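Local coordinates for protein N2152 (Neocallimastix frontalis, PDB 5U22) that probably hydrolyses glycosidic bonds in rare arabinosyl substrates, as a family 39 glycoside hydrolase from a rumen anaerobic fungus, at residues V51-L62 with L292-W303. Sequence-based numbering, arbitrary orientation.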
ATOM      1  N   VAL A  51     -10.885 -11.304 -12.685  1.00 15.81           N
ATOM      2  CA  VAL A  51     -11.380 -11.216 -11.316  1.00 16.05           C
ATOM      3  C   VAL A  51     -10.752  -9.970 -10.713  1.00 19.59           C
ATOM      4  O   VAL A  51      -9.542  -9.779 -10.838  1.00 18.88           O
ATOM      5  CB  VAL A  51     -11.045 -12.458 -10.472  1.00 20.42           C
ATOM      6  CG1 VAL A  51     -11.776 -12.393  -9.124  1.00 15.86           C
ATOM      7  CG2 VAL A  51     -11.407 -13.755 -11.220  1.00 18.72           C
ATOM      8  N   PRO A  52     -11.566  -9.091 -10.099  1.00 18.25           N
ATOM      9  CA  PRO A  52     -13.031  -9.132 -10.044  1.00 21.34           C
ATOM     10  C   PRO A  52     -13.604  -8.997 -11.442  1.00 19.60           C
ATOM     11  O   PRO A  52     -12.991  -8.354 -12.287  1.00 17.13           O
ATOM     12  CB  PRO A  52     -13.403  -7.904  -9.194  1.00 23.16           C
ATOM     13  CG  PRO A  52     -12.136  -7.472  -8.521  1.00 21.34           C
ATOM     14  CD  PRO A  52     -11.027  -7.888  -9.448  1.00 17.45           C
ATOM     15  N   LYS A  53     -14.759  -9.610 -11.686  1.00 22.11           N
ATOM     16  CA  LYS A  53     -15.384  -9.481 -12.997  1.00 19.48           C
ATOM     17  C   LYS A  53     -15.912  -8.066 -13.208  1.00 18.93           C
ATOM     18  O   LYS A  53     -15.740  -7.478 -14.288  1.00 20.70           O
ATOM     19  CB  LYS A  53     -16.504 -10.519 -13.114  1.00 20.00           C
ATOM     20  CG  LYS A  53     -16.662 -11.187 -14.457  1.00 33.12           C
ATOM     21  CD  LYS A  53     -17.776 -12.248 -14.404  1.00 26.58           C
ATOM     22  CE  LYS A  53     -17.238 -13.617 -14.007  1.00 34.15           C
ATOM     23  NZ  LYS A  53     -18.278 -14.696 -14.061  1.00 34.82           N
ATOM     24  N   ASP A  54     -16.532  -7.494 -12.179  1.00 15.76           N
ATOM     25  CA  ASP A  54     -17.214  -6.206 -12.283  1.00 18.28           C
ATOM     26  C   ASP A  54     -16.229  -5.108 -11.912  1.00 18.32           C
ATOM     27  O   ASP A  54     -16.145  -4.695 -10.755  1.00 17.86           O
ATOM     28  CB  ASP A  54     -18.440  -6.203 -11.375  1.00 19.46           C
ATOM     29  CG  ASP A  54     -19.268  -4.940 -11.492  1.00 19.70           C
ATOM     30  OD1 ASP A  54     -18.788  -3.939 -12.064  1.00 17.32           O
ATOM     31  OD2 ASP A  54     -20.402  -4.942 -10.961  1.00 18.21           O
ATOM     32  N   TYR A  55     -15.490  -4.615 -12.912  1.00 17.23           N
ATOM     33  CA  TYR A  55     -14.512  -3.560 -12.658  1.00 15.92           C
ATOM     34  C   TYR A  55     -15.188  -2.302 -12.124  1.00 16.71           C
ATOM     35  O   TYR A  55     -14.699  -1.683 -11.178  1.00 16.73           O
ATOM     36  CB  TYR A  55     -13.717  -3.234 -13.929  1.00 16.80           C
ATOM     37  CG  TYR A  55     -12.520  -2.324 -13.664  1.00 16.60           C
ATOM     38  CD1 TYR A  55     -12.681  -0.951 -13.496  1.00 18.48           C
ATOM     39  CD2 TYR A  55     -11.237  -2.844 -13.564  1.00 20.78           C
ATOM     40  CE1 TYR A  55     -11.601  -0.123 -13.240  1.00 18.12           C
ATOM     41  CE2 TYR A  55     -10.156  -2.029 -13.316  1.00 17.77           C
ATOM     42  CZ  TYR A  55     -10.341  -0.674 -13.150  1.00 22.36           C
ATOM     43  OH  TYR A  55      -9.264   0.129 -12.893  1.00 22.18           O
ATOM     44  N   LYS A  56     -16.325  -1.917 -12.714  1.00 17.17           N
ATOM     45  CA  LYS A  56     -16.923  -0.631 -12.380  1.00 18.47           C
ATOM     46  C   LYS A  56     -17.446  -0.582 -10.952  1.00 17.02           C
ATOM     47  O   LYS A  56     -17.438   0.492 -10.334  1.00 18.32           O
ATOM     48  CB  LYS A  56     -18.054  -0.304 -13.358  1.00 21.99           C
ATOM     49  CG  LYS A  56     -17.599  -0.189 -14.812  1.00 18.33           C
ATOM     50  CD  LYS A  56     -18.758   0.222 -15.734  1.00 23.31           C
ATOM     51  CE  LYS A  56     -18.328   0.233 -17.192  1.00 26.40           C
ATOM     52  NZ  LYS A  56     -17.287   1.255 -17.447  1.00 28.73           N
ATOM     53  N   SER A  57     -17.941  -1.708 -10.425  1.00 16.24           N
ATOM     54  CA  SER A  57     -18.492  -1.714  -9.075  1.00 20.54           C
ATOM     55  C   SER A  57     -17.444  -1.973  -8.010  1.00 19.61           C
ATOM     56  O   SER A  57     -17.561  -1.441  -6.900  1.00 15.61           O
ATOM     57  CB  SER A  57     -19.586  -2.775  -8.925  1.00 20.11           C
ATOM     58  OG  SER A  57     -20.657  -2.546  -9.814  1.00 20.56           O
ATOM     59  N   LEU A  58     -16.433  -2.781  -8.326  1.00 18.40           N
ATOM     60  CA  LEU A  58     -15.519  -3.300  -7.321  1.00 16.95           C
ATOM     61  C   LEU A  58     -14.118  -2.702  -7.370  1.00 17.21           C
ATOM     62  O   LEU A  58     -13.470  -2.626  -6.329  1.00 14.28           O
ATOM     63  CB  LEU A  58     -15.436  -4.829  -7.444  1.00 17.07           C
ATOM     64  CG  LEU A  58     -16.785  -5.549  -7.284  1.00 16.44           C
ATOM     65  CD1 LEU A  58     -16.625  -7.061  -7.451  1.00 16.94           C
ATOM     66  CD2 LEU A  58     -17.420  -5.220  -5.944  1.00 13.34           C
ATOM     67  N   VAL A  59     -13.636  -2.257  -8.531  1.00 17.20           N
ATOM     68  CA  VAL A  59     -12.280  -1.720  -8.635  1.00 14.98           C
ATOM     69  C   VAL A  59     -12.317  -0.206  -8.765  1.00 17.40           C
ATOM     70  O   VAL A  59     -11.691   0.516  -7.976  1.00 19.62           O
ATOM     71  CB  VAL A  59     -11.532  -2.347  -9.825  1.00 16.20           C
ATOM     72  CG1 VAL A  59     -10.110  -1.827  -9.887  1.00 16.84           C
ATOM     73  CG2 VAL A  59     -11.562  -3.874  -9.736  1.00 11.82           C
ATOM     74  N   ALA A  60     -13.035   0.277  -9.772  1.00 14.45           N
ATOM     75  CA  ALA A  60     -13.115   1.713 -10.022  1.00 15.26           C
ATOM     76  C   ALA A  60     -13.436   2.550  -8.784  1.00 20.00           C
ATOM     77  O   ALA A  60     -12.816   3.618  -8.624  1.00 21.35           O
ATOM     78  CB  ALA A  60     -14.153   1.985 -11.127  1.00 19.47           C
ATOM     79  N   PRO A  61     -14.357   2.160  -7.896  1.00 19.75           N
ATOM     80  CA  PRO A  61     -14.690   3.040  -6.761  1.00 17.29           C
ATOM     81  C   PRO A  61     -13.582   3.204  -5.748  1.00 19.56           C
ATOM     82  O   PRO A  61     -13.684   4.090  -4.890  1.00 17.48           O
ATOM     83  CB  PRO A  61     -15.897   2.348  -6.121  1.00 19.91           C
ATOM     84  CG  PRO A  61     -16.486   1.541  -7.237  1.00 21.29           C
ATOM     85  CD  PRO A  61     -15.288   1.017  -7.960  1.00 13.74           C
ATOM     86  N   LEU A  62     -12.539   2.391  -5.803  1.00 17.12           N
ATOM     87  CA  LEU A  62     -11.509   2.430  -4.775  1.00 16.72           C
ATOM     88  C   LEU A  62     -10.432   3.472  -5.031  1.00 14.62           C
ATOM     89  O   LEU A  62      -9.613   3.712  -4.137  1.00 16.96           O
ATOM     90  CB  LEU A  62     -10.848   1.055  -4.645  1.00 13.54           C
ATOM     91  CG  LEU A  62     -11.745  -0.043  -4.083  1.00 12.60           C
ATOM     92  CD1 LEU A  62     -10.960  -1.327  -3.940  1.00 15.05           C
ATOM     93  CD2 LEU A  62     -12.323   0.410  -2.740  1.00 17.80           C
ATOM     94  N   LEU A 292      -9.865  -7.568   0.161  1.00 13.93           N
ATOM     95  CA  LEU A 292     -10.926  -6.592   0.360  1.00 14.58           C
ATOM     96  C   LEU A 292     -12.275  -7.146  -0.049  1.00 16.07           C
ATOM     97  O   LEU A 292     -13.307  -6.649   0.426  1.00 16.22           O
ATOM     98  CB  LEU A 292     -10.647  -5.305  -0.423  1.00 13.31           C
ATOM     99  CG  LEU A 292      -9.740  -4.252   0.227  1.00 24.64           C
ATOM    100  CD1 LEU A 292      -8.636  -4.865   1.047  1.00 24.90           C
ATOM    101  CD2 LEU A 292      -9.186  -3.268  -0.813  1.00 17.79           C
ATOM    102  N   LEU A 293     -12.281  -8.148  -0.923  1.00 16.89           N
ATOM    103  CA  LEU A 293     -13.487  -8.865  -1.296  1.00 14.72           C
ATOM    104  C   LEU A 293     -13.571 -10.156  -0.497  1.00 20.34           C
ATOM    105  O   LEU A 293     -12.561 -10.842  -0.283  1.00 20.88           O
ATOM    106  CB  LEU A 293     -13.501  -9.186  -2.793  1.00 16.66           C
ATOM    107  CG  LEU A 293     -13.355  -8.005  -3.749  1.00 16.36           C
ATOM    108  CD1 LEU A 293     -13.425  -8.491  -5.202  1.00 17.01           C
ATOM    109  CD2 LEU A 293     -14.438  -6.970  -3.478  1.00 14.13           C
ATOM    110  N   ALA A 294     -14.783 -10.469  -0.038  1.00 14.26           N
ATOM    111  CA  ALA A 294     -15.030 -11.667   0.744  1.00 20.22           C
ATOM    112  C   ALA A 294     -15.101 -12.902  -0.134  1.00 22.14           C
ATOM    113  O   ALA A 294     -14.870 -14.019   0.350  1.00 20.51           O
ATOM    114  CB  ALA A 294     -16.337 -11.504   1.526  1.00 20.87           C
ATOM    115  N   SER A 295     -15.443 -12.710  -1.405  1.00 17.08           N
ATOM    116  CA  SER A 295     -15.465 -13.750  -2.416  1.00 18.02           C
ATOM    117  C   SER A 295     -15.014 -13.103  -3.709  1.00 20.69           C
ATOM    118  O   SER A 295     -14.666 -11.919  -3.733  1.00 20.09           O
ATOM    119  CB  SER A 295     -16.863 -14.357  -2.556  1.00 18.77           C
ATOM    120  OG  SER A 295     -17.733 -13.420  -3.154  1.00 20.23           O
ATOM    121  N   ASP A 296     -15.049 -13.859  -4.806  1.00 20.89           N
ATOM    122  CA  ASP A 296     -14.736 -13.245  -6.092  1.00 22.35           C
ATOM    123  C   ASP A 296     -15.716 -12.139  -6.466  1.00 22.11           C
ATOM    124  O   ASP A 296     -15.356 -11.247  -7.239  1.00 20.52           O
ATOM    125  CB  ASP A 296     -14.698 -14.313  -7.189  1.00 22.81           C
ATOM    126  CG  ASP A 296     -13.438 -15.142  -7.135  1.00 30.60           C
ATOM    127  OD1 ASP A 296     -12.774 -15.126  -6.078  1.00 23.94           O
ATOM    128  OD2 ASP A 296     -13.109 -15.806  -8.147  1.00 33.94           O
ATOM    129  N   THR A 297     -16.929 -12.142  -5.905  1.00 18.40           N
ATOM    130  CA  THR A 297     -17.990 -11.252  -6.347  1.00 18.08           C
ATOM    131  C   THR A 297     -18.544 -10.340  -5.266  1.00 16.33           C
ATOM    132  O   THR A 297     -19.278  -9.401  -5.599  1.00 22.03           O
ATOM    133  CB  THR A 297     -19.162 -12.073  -6.911  1.00 23.85           C
ATOM    134  OG1 THR A 297     -19.660 -12.947  -5.885  1.00 24.05           O
ATOM    135  CG2 THR A 297     -18.705 -12.893  -8.114  1.00 22.13           C
ATOM    136  N   GLN A 298     -18.234 -10.581  -3.997  1.00 17.60           N
ATOM    137  CA  GLN A 298     -18.853  -9.857  -2.895  1.00 13.74           C
ATOM    138  C   GLN A 298     -17.821  -9.040  -2.134  1.00 21.28           C
ATOM    139  O   GLN A 298     -16.712  -9.514  -1.872  1.00 17.57           O
ATOM    140  CB  GLN A 298     -19.545 -10.814  -1.929  1.00 20.05           C
ATOM    141  CG  GLN A 298     -20.672 -11.614  -2.554  1.00 18.00           C
ATOM    142  CD  GLN A 298     -21.004 -12.827  -1.739  1.00 28.77           C
ATOM    143  OE1 GLN A 298     -20.229 -13.788  -1.675  1.00 35.42           O
ATOM    144  NE2 GLN A 298     -22.159 -12.798  -1.096  1.00 33.33           N
ATOM    145  N   LYS A 299     -18.217  -7.830  -1.744  1.00 17.74           N
ATOM    146  CA  LYS A 299     -17.363  -6.972  -0.933  1.00 17.73           C
ATOM    147  C   LYS A 299     -17.186  -7.549   0.465  1.00 14.62           C
ATOM    148  O   LYS A 299     -18.127  -8.085   1.057  1.00 18.67           O
ATOM    149  CB  LYS A 299     -17.972  -5.573  -0.824  1.00 17.41           C
ATOM    150  CG  LYS A 299     -18.089  -4.815  -2.149  1.00 14.07           C
ATOM    151  CD  LYS A 299     -19.001  -3.618  -1.992  1.00 19.88           C
ATOM    152  CE  LYS A 299     -19.173  -2.882  -3.313  1.00 18.02           C
ATOM    153  NZ  LYS A 299     -20.009  -1.651  -3.165  1.00 18.62           N
ATOM    154  N   GLY A 300     -15.971  -7.438   0.999  1.00 16.32           N
ATOM    155  CA  GLY A 300     -15.730  -7.650   2.409  1.00 16.35           C
ATOM    156  C   GLY A 300     -15.667  -6.319   3.145  1.00 12.21           C
ATOM    157  O   GLY A 300     -15.756  -5.245   2.551  1.00 15.89           O
ATOM    158  N   ALA A 301     -15.520  -6.411   4.472  1.00 14.15           N
ATOM    159  CA  ALA A 301     -15.433  -5.206   5.293  1.00 14.43           C
ATOM    160  C   ALA A 301     -14.329  -4.277   4.802  1.00 14.84           C
ATOM    161  O   ALA A 301     -14.520  -3.061   4.739  1.00 16.36           O
ATOM    162  CB  ALA A 301     -15.190  -5.577   6.758  1.00 17.69           C
ATOM    163  N   GLY A 302     -13.175  -4.838   4.441  1.00 15.12           N
ATOM    164  CA  GLY A 302     -12.050  -4.011   4.036  1.00 16.88           C
ATOM    165  C   GLY A 302     -12.332  -3.168   2.810  1.00 12.50           C
ATOM    166  O   GLY A 302     -11.797  -2.067   2.675  1.00 14.38           O
ATOM    167  N   TRP A 303     -13.167  -3.667   1.898  1.00 13.88           N
ATOM    168  CA  TRP A 303     -13.524  -2.872   0.727  1.00 16.40           C
ATOM    169  C   TRP A 303     -14.076  -1.523   1.155  1.00 16.55           C
ATOM    170  O   TRP A 303     -13.672  -0.474   0.645  1.00 17.27           O
ATOM    171  CB  TRP A 303     -14.543  -3.618  -0.129  1.00 13.96           C
ATOM    172  CG  TRP A 303     -14.732  -2.989  -1.469  1.00 14.51           C
ATOM    173  CD1 TRP A 303     -14.096  -3.331  -2.629  1.00 14.55           C
ATOM    174  CD2 TRP A 303     -15.620  -1.909  -1.799  1.00 16.61           C
ATOM    175  NE1 TRP A 303     -14.530  -2.529  -3.655  1.00 14.98           N
ATOM    176  CE2 TRP A 303     -15.466  -1.649  -3.172  1.00 16.82           C
ATOM    177  CE3 TRP A 303     -16.532  -1.138  -1.065  1.00 17.59           C
ATOM    178  CZ2 TRP A 303     -16.184  -0.639  -3.832  1.00 17.97           C
ATOM    179  CZ3 TRP A 303     -17.246  -0.133  -1.724  1.00 18.01           C
ATOM    180  CH2 TRP A 303     -17.067   0.101  -3.095  1.00 19.58           C
TER
HETATM  181  O   HOH W   1     -15.966 -11.173  -9.957  1.00 22.55           O
HETATM  182  O   HOH W   2     -19.780  -0.526  -5.768  1.00 21.81           O
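The indole N-H of W303 is spent on a backbone carbonyl of the other segment: NE1 donates to L58 O over 2.9 Å, nearly straight at 175°, with the oxygen lying in the plane of the ring. This direct hydrogen bond across the contact joins two parts of the TIM-barrel domain, the turn around helix 55-58, which precedes barrel strand 66-70, and the end of the long loop that runs from barrel strand 275-278 into helix 301-310. With CG anti to the backbone N (chi1 -168°), the indole leaves the start of its helix and reaches into the helix 55-58 turn. Its two faces are occupied from different segments. L62 CD2 makes a CH-pi contact over the five-membered ring of W303, 3.9 Å from the centroid and 16° off the normal, while K299 CE lies 3.5 Å above the opposite face, offset toward the rim. P61 CB meets CZ2 obliquely. Replacing W303 by an alanine is likely to leave L58 O without its indole donor and to open a gap between L62 and the K299 chain. The K299 chain is extended beyond CG, and L58 CD2 lies 3.9 Å from K299 CG. The other branch of L58, CD1, turns to L293 CD1; the P52 ring, which follows a cis peptide bond, crosses the L293 side chain at about a right angle, with P52 CG 3.7 Å from L293 CD1. Farther along, V51 CG1 rests against the carboxylate carbon of D296, whose OD1 is salt-bridged to R288. Two water bridges add to the contact: one water accepts from K53 N and donates to D296 O, and a second donates to S57 O at 2.7 Å and accepts from K299 NZ at 2.8 Å.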